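Local structure of predicted acetyltransferase (Clostridium acetobutylicum, 3MGD) at residues 39-42 against 43-47; 14-17 against 18-22. The protein binds acetyl-CoA and, as a member of the GNAT family, probably transfers its acetyl group to an acceptor substrate. All coordinates share one frame; numbering follows the deposited sequence.

Interaction 1. Residues 39-42 against 43-47; sequences TRYF and NNKLA
Thr39 opens the contact by offering its carbonyl oxygen to two donors of Asn43, one turn further along helix 35-47. The backbone N of Asn43 makes the ordinary helical bond at 2.9 Å, and Asn43 ND2 folds back to the same Thr39 O at 2.7 Å. The two donors come from opposite faces of the carbonyl plane, ND2 standing 48° out of it. Thr39 CG2 lies alongside this amide, while Thr39 OG1 turns back to Asp35 O.

Arg40 repeats the pattern with Asn44: Asn44 ND2 reaches Arg40 O at 2.9 Å, and Asn44 N binds the same oxygen from the other face at 3.0 Å. Arg40 O lies almost within the plane of the Asn44 amide. The CG of Arg40 packs beside Asn44 ND2, 3.3 Å away.

At Tyr41 the side-chain contact becomes apolar. Lys45 CG sits over one ring face, 3.9 Å from the centroid and 23° off the normal, a CH-pi contact shifted toward the rim. A bend at chi2 of Lys45 (-53°) turns the chain along the ring, bringing CE close to Tyr41 CE1; NZ continues to a salt bridge with Asp72 of the second subunit.

Phe42 O receives Leu46 N at 2.9 Å, and Leu46 CB and CG rest against that oxygen.

Two successive carbonyls thus each hold an asparagine amide by its NH2, limiting rotation of both side chains, whereas the next residue, Tyr41, lays its aromatic face against the aliphatic part of Lys45, whose NZ bridges the subunits.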
ATOM      1  N   THR A  39     -14.918 -12.206   2.766  1.00 15.35           N
ATOM      2  CA  THR A  39     -16.133 -11.701   3.430  1.00 14.37           C
ATOM      3  C   THR A  39     -15.803 -10.809   4.612  1.00 17.43           C
ATOM      4  O   THR A  39     -16.448  -9.783   4.835  1.00 20.71           O
ATOM      5  CB  THR A  39     -17.009 -12.857   3.930  1.00 16.46           C
ATOM      6  OG1 THR A  39     -17.318 -13.721   2.834  1.00 20.80           O
ATOM      7  CG2 THR A  39     -18.296 -12.336   4.560  1.00 16.61           C
ATOM      8  N   ARG A  40     -14.798 -11.213   5.376  1.00 17.72           N
ATOM      9  CA  ARG A  40     -14.338 -10.393   6.499  1.00 18.77           C
ATOM     10  C   ARG A  40     -13.732  -9.073   6.015  1.00 18.08           C
ATOM     11  O   ARG A  40     -13.984  -8.042   6.611  1.00 17.39           O
ATOM     12  CB  ARG A  40     -13.339 -11.174   7.351  1.00 19.74           C
ATOM     13  CG  ARG A  40     -12.824 -10.436   8.580  1.00 19.75           C
ATOM     14  CD  ARG A  40     -11.942 -11.384   9.393  1.00 27.73           C
ATOM     15  NE  ARG A  40     -10.767 -11.795   8.623  1.00 26.81           N
ATOM     16  CZ  ARG A  40      -9.964 -12.806   8.944  1.00 33.44           C
ATOM     17  NH1 ARG A  40     -10.207 -13.543  10.026  1.00 29.44           N
ATOM     18  NH2 ARG A  40      -8.917 -13.086   8.171  1.00 30.13           N
ATOM     19  N   TYR A  41     -12.940  -9.114   4.942  1.00 22.01           N
ATOM     20  CA  TYR A  41     -12.344  -7.897   4.371  1.00 20.38           C
ATOM     21  C   TYR A  41     -13.409  -6.871   3.964  1.00 21.29           C
ATOM     22  O   TYR A  41     -13.295  -5.682   4.288  1.00 20.04           O
ATOM     23  CB  TYR A  41     -11.462  -8.219   3.166  1.00 20.61           C
ATOM     24  CG  TYR A  41     -10.913  -6.979   2.490  1.00 21.00           C
ATOM     25  CD1 TYR A  41      -9.806  -6.316   3.010  1.00 12.74           C
ATOM     26  CD2 TYR A  41     -11.512  -6.463   1.350  1.00 21.96           C
ATOM     27  CE1 TYR A  41      -9.310  -5.171   2.411  1.00 14.96           C
ATOM     28  CE2 TYR A  41     -11.024  -5.319   0.736  1.00 21.50           C
ATOM     29  CZ  TYR A  41      -9.922  -4.682   1.271  1.00 16.91           C
ATOM     30  OH  TYR A  41      -9.441  -3.541   0.669  1.00 18.20           O
ATOM     31  N   PHE A  42     -14.430  -7.335   3.240  1.00 20.64           N
ATOM     32  CA  PHE A  42     -15.506  -6.456   2.790  1.00 20.87           C
ATOM     33  C   PHE A  42     -16.305  -5.953   3.976  1.00 18.65           C
ATOM     34  O   PHE A  42     -16.574  -4.756   4.090  1.00 19.61           O
ATOM     35  CB  PHE A  42     -16.423  -7.164   1.777  1.00 18.13           C
ATOM     36  CG  PHE A  42     -15.845  -7.232   0.378  1.00 20.93           C
ATOM     37  CD1 PHE A  42     -15.698  -6.080  -0.376  1.00 17.18           C
ATOM     38  CD2 PHE A  42     -15.462  -8.448  -0.175  1.00 21.98           C
ATOM     39  CE1 PHE A  42     -15.177  -6.134  -1.656  1.00 18.91           C
ATOM     40  CE2 PHE A  42     -14.939  -8.522  -1.452  1.00 20.69           C
ATOM     41  CZ  PHE A  42     -14.793  -7.364  -2.202  1.00 13.27           C
ATOM     42  N   ASN A  43     -16.669  -6.860   4.880  1.00 18.26           N
ATOM     43  CA  ASN A  43     -17.407  -6.444   6.078  1.00 18.54           C
ATOM     44  C   ASN A  43     -16.725  -5.329   6.861  1.00 20.26           C
ATOM     45  O   ASN A  43     -17.354  -4.329   7.205  1.00 22.47           O
ATOM     46  CB  ASN A  43     -17.707  -7.638   6.997  1.00 20.89           C
ATOM     47  CG  ASN A  43     -19.024  -8.327   6.646  1.00 31.34           C
ATOM     48  OD1 ASN A  43     -20.109  -7.840   6.984  1.00 29.58           O
ATOM     49  ND2 ASN A  43     -18.933  -9.453   5.955  1.00 27.56           N
ATOM     50  N   ASN A  44     -15.443  -5.517   7.148  1.00 16.71           N
ATOM     51  CA  ASN A  44     -14.674  -4.539   7.895  1.00 18.86           C
ATOM     52  C   ASN A  44     -14.440  -3.213   7.179  1.00 20.32           C
ATOM     53  O   ASN A  44     -14.668  -2.137   7.751  1.00 19.60           O
ATOM     54  CB  ASN A  44     -13.336  -5.140   8.323  1.00 22.11           C
ATOM     55  CG  ASN A  44     -13.468  -6.004   9.571  1.00 35.40           C
ATOM     56  OD1 ASN A  44     -13.413  -5.505  10.697  1.00 39.41           O
ATOM     57  ND2 ASN A  44     -13.653  -7.300   9.374  1.00 30.72           N
ATOM     58  N   LYS A  45     -13.991  -3.282   5.936  1.00 16.90           N
ATOM     59  CA  LYS A  45     -13.594  -2.067   5.212  1.00 15.54           C
ATOM     60  C   LYS A  45     -14.820  -1.269   4.758  1.00 17.96           C
ATOM     61  O   LYS A  45     -14.788  -0.040   4.709  1.00 19.81           O
ATOM     62  CB  LYS A  45     -12.706  -2.405   4.018  1.00 15.29           C
ATOM     63  CG  LYS A  45     -11.355  -3.044   4.393  1.00 17.44           C
ATOM     64  CD  LYS A  45     -10.571  -2.218   5.417  1.00 24.53           C
ATOM     65  CE  LYS A  45      -9.218  -2.880   5.728  1.00 21.33           C
ATOM     66  NZ  LYS A  45      -8.464  -2.197   6.811  1.00 24.20           N
ATOM     67  N   LEU A  46     -15.905  -1.952   4.426  1.00 18.29           N
ATOM     68  CA  LEU A  46     -17.112  -1.210   4.069  1.00 18.73           C
ATOM     69  C   LEU A  46     -17.684  -0.535   5.308  1.00 20.71           C
ATOM     70  O   LEU A  46     -18.091   0.619   5.261  1.00 21.11           O
ATOM     71  CB  LEU A  46     -18.161  -2.100   3.390  1.00 21.42           C
ATOM     72  CG  LEU A  46     -17.850  -2.607   1.978  1.00 24.33           C
ATOM     73  CD1 LEU A  46     -18.965  -3.519   1.444  1.00 20.53           C
ATOM     74  CD2 LEU A  46     -17.614  -1.444   1.029  1.00 20.08           C
ATOM     75  N   ALA A  47     -17.715  -1.258   6.422  1.00 16.76           N
ATOM     76  CA  ALA A  47     -18.316  -0.728   7.636  1.00 27.10           C
ATOM     77  C   ALA A  47     -17.592   0.518   8.111  1.00 26.74           C
ATOM     78  O   ALA A  47     -18.220   1.450   8.609  1.00 28.70           O
ATOM     79  CB  ALA A  47     -18.343  -1.788   8.740  1.00 28.34           C
TER

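Interaction 2. Residues 14-17 against 18-22; sequences LLVS and IRKRQ
Four consecutive i to i+4 bonds join residues 14-17 to 18-21 in regular helical geometry, from Ile18 N to Leu14 O at 2.9 Å through to Arg21 N to Ser17 O at 3.0 Å, with N-H...O angles of 156° to 167°.

Ile18 makes the closest side-chain approach to the preceding turn. Its CG1 stands anti to its own carbonyl carbon (chi1 -59°), beside the backbone N, which brings CG1 to 3.0 Å from Leu14 O; CD1 follows at 3.5 Å. The oxygen that accepts Ile18 N is therefore also flanked by the longer branch of the same residue.

Lys20 lies back across the preceding turn. Its CG is 3.6 Å from Val16 O, and a bend at chi3 carries CE to 4.4 Å from Val16 CG1 before NZ reaches a salt bridge with Asp35. Arg19 touches Leu15 O through CB at 3.4 Å, then runs extended from CG to NE; its NH2 is hydrogen-bonded to Pro75 O of the second subunit. Arg21 CB borders Ser17 O; in one of its two conformers Arg21 NH2 forms a salt bridge with Glu93, a less certain contact.

Around the helix, Leu15 and Val16 pack on Phe42 of helix 35-47, and Ile18 lies against Ile62 and Thr65 of strand 61-72 and Tyr91 of strand 83-92. Helix 12-25 thus packs both on helix 35-47 and on strands 61-72 and 83-92, with Gln22 in its last turn touching acetyl-CoA.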
ATOM      1  N   LEU A  14     -22.166 -10.829  -3.172  1.00 21.61           N
ATOM      2  CA  LEU A  14     -21.959 -10.585  -4.606  1.00 21.01           C
ATOM      3  C   LEU A  14     -20.541 -10.078  -4.901  1.00 18.46           C
ATOM      4  O   LEU A  14     -19.898 -10.511  -5.851  1.00 18.48           O
ATOM      5  CB  LEU A  14     -22.958  -9.554  -5.124  1.00 20.70           C
ATOM      6  CG  LEU A  14     -24.440  -9.890  -5.021  1.00 24.50           C
ATOM      7  CD1 LEU A  14     -25.257  -8.654  -5.365  1.00 30.55           C
ATOM      8  CD2 LEU A  14     -24.787 -11.056  -5.936  1.00 26.78           C
ATOM      9  N   LEU A  15     -20.073  -9.140  -4.084  1.00 17.80           N
ATOM     10  CA  LEU A  15     -18.721  -8.596  -4.216  1.00 20.70           C
ATOM     11  C   LEU A  15     -17.673  -9.681  -4.057  1.00 19.22           C
ATOM     12  O   LEU A  15     -16.651  -9.693  -4.758  1.00 16.53           O
ATOM     13  CB  LEU A  15     -18.488  -7.525  -3.152  1.00 24.54           C
ATOM     14  CG  LEU A  15     -18.764  -6.075  -3.540  1.00 31.57           C
ATOM     15  CD1 LEU A  15     -19.903  -5.927  -4.523  1.00 22.37           C
ATOM     16  CD2 LEU A  15     -18.964  -5.210  -2.304  1.00 23.92           C
ATOM     17  N   VAL A  16     -17.918 -10.577  -3.103  1.00 17.50           N
ATOM     18  CA  VAL A  16     -17.044 -11.711  -2.888  1.00 14.99           C
ATOM     19  C   VAL A  16     -16.985 -12.599  -4.128  1.00 16.75           C
ATOM     20  O   VAL A  16     -15.896 -12.971  -4.580  1.00 15.89           O
ATOM     21  CB  VAL A  16     -17.473 -12.538  -1.651  1.00 18.69           C
ATOM     22  CG1 VAL A  16     -16.723 -13.865  -1.612  1.00 21.15           C
ATOM     23  CG2 VAL A  16     -17.240 -11.732  -0.365  1.00 19.87           C
ATOM     24  N   SER A  17     -18.148 -12.952  -4.676  1.00 20.51           N
ATOM     25  CA  SER A  17     -18.196 -13.800  -5.875  1.00 21.10           C
ATOM     26  C   SER A  17     -17.535 -13.136  -7.073  1.00 15.53           C
ATOM     27  O   SER A  17     -16.797 -13.779  -7.826  1.00 17.80           O
ATOM     28  CB  SER A  17     -19.644 -14.155  -6.236  1.00 26.02           C
ATOM     29  OG  SER A  17     -20.194 -15.023  -5.269  1.00 30.24           O
ATOM     30  N   ILE A  18     -17.817 -11.855  -7.264  1.00 17.50           N
ATOM     31  CA  ILE A  18     -17.257 -11.139  -8.406  1.00 17.16           C
ATOM     32  C   ILE A  18     -15.746 -11.014  -8.278  1.00 21.26           C
ATOM     33  O   ILE A  18     -15.035 -11.129  -9.277  1.00 17.23           O
ATOM     34  CB  ILE A  18     -17.866  -9.753  -8.567  1.00 23.62           C
ATOM     35  CG1 ILE A  18     -19.382  -9.871  -8.746  1.00 29.83           C
ATOM     36  CG2 ILE A  18     -17.216  -9.026  -9.748  1.00 25.13           C
ATOM     37  CD1 ILE A  18     -20.110  -8.540  -8.675  1.00 29.20           C
ATOM     38  N   ARG A  19     -15.245 -10.788  -7.060  1.00 17.39           N
ATOM     39  CA  ARG A  19     -13.787 -10.738  -6.890  1.00 15.31           C
ATOM     40  C   ARG A  19     -13.132 -12.066  -7.265  1.00 18.99           C
ATOM     41  O   ARG A  19     -12.111 -12.083  -7.936  1.00 17.71           O
ATOM     42  CB  ARG A  19     -13.353 -10.290  -5.482  1.00 17.83           C
ATOM     43  CG  ARG A  19     -11.818 -10.297  -5.306  1.00 16.78           C
ATOM     44  CD  ARG A  19     -11.286  -9.403  -4.159  1.00 17.85           C
ATOM     45  NE  ARG A  19      -9.848  -9.633  -3.998  1.00 14.11           N
ATOM     46  CZ  ARG A  19      -8.907  -9.104  -4.780  1.00 14.81           C
ATOM     47  NH1 ARG A  19      -9.229  -8.293  -5.787  1.00 15.84           N
ATOM     48  NH2 ARG A  19      -7.635  -9.415  -4.576  1.00 16.60           N
ATOM     49  N   LYS A  20     -13.691 -13.188  -6.822  1.00 16.94           N
ATOM     50  CA  LYS A  20     -13.127 -14.478  -7.227  1.00 17.16           C
ATOM     51  C   LYS A  20     -13.161 -14.648  -8.746  1.00 17.30           C
ATOM     52  O   LYS A  20     -12.191 -15.106  -9.359  1.00 20.56           O
ATOM     53  CB  LYS A  20     -13.859 -15.643  -6.545  1.00 17.25           C
ATOM     54  CG  LYS A  20     -13.664 -15.723  -5.035  1.00 23.88           C
ATOM     55  CD  LYS A  20     -14.238 -17.011  -4.433  1.00 28.26           C
ATOM     56  CE  LYS A  20     -15.736 -17.067  -4.539  1.00 27.97           C
ATOM     57  NZ  LYS A  20     -16.331 -18.214  -3.750  1.00 20.93           N
ATOM     58  N   ARG A  21     -14.285 -14.272  -9.340  0.50 19.41           N
ATOM     59  CA  ARG A  21     -14.467 -14.381 -10.777  0.50 19.63           C
ATOM     60  C   ARG A  21     -13.410 -13.564 -11.516  0.50 20.91           C
ATOM     61  O   ARG A  21     -12.838 -14.014 -12.507  0.50 18.82           O
ATOM     62  CB  ARG A  21     -15.857 -13.879 -11.127  0.50 20.44           C
ATOM     63  CG  ARG A  21     -16.328 -14.252 -12.503  0.50 21.40           C
ATOM     64  CD  ARG A  21     -17.824 -14.113 -12.539  0.50 24.43           C
ATOM     65  NE  ARG A  21     -18.268 -13.492 -13.773  0.50 29.16           N
ATOM     66  CZ  ARG A  21     -19.299 -12.661 -13.847  0.50 22.93           C
ATOM     67  NH1 ARG A  21     -19.992 -12.344 -12.756  0.50 22.03           N
ATOM     68  NH2 ARG A  21     -19.616 -12.140 -15.012  0.50  8.89           N
ATOM     69  N   GLN A  22     -13.157 -12.359 -11.007  1.00 19.04           N
ATOM     70  CA  GLN A  22     -12.157 -11.452 -11.557  1.00 20.21           C
ATOM     71  C   GLN A  22     -10.758 -12.048 -11.497  1.00 15.02           C
ATOM     72  O   GLN A  22     -10.033 -12.051 -12.481  1.00 19.82           O
ATOM     73  CB  GLN A  22     -12.195 -10.153 -10.761  1.00 16.10           C
ATOM     74  CG  GLN A  22     -11.119  -9.154 -11.143  1.00 17.82           C
ATOM     75  CD  GLN A  22     -10.896  -8.178 -10.021  1.00 20.17           C
ATOM     76  OE1 GLN A  22     -11.841  -7.830  -9.301  1.00 20.25           O
ATOM     77  NE2 GLN A  22      -9.650  -7.707  -9.869  1.00 16.75           N
TER

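In the fold
From the N terminus, strand 3-6 leads into helix 12-25, which holds interaction 2, and the chain then enters helix 35-47, which holds interaction 1. Each contact spans single helical turns without closing a loop, and the two follow in series, neither nested nor crossed. Their centres are about 14 Å apart, yet side chains meet between the helices: Thr39 OG1 lies 3.8 Å from Val16 CG2, and Leu46 CD1 lies 4.1 Å from Leu15 CD2. Residues 39-47 rest on strand 51-58 and residues 14-22 on strands 61-72 and 83-92, so the helix pair spans neighbouring strands of the GNAT sheet. Both interactions also touch the second subunit.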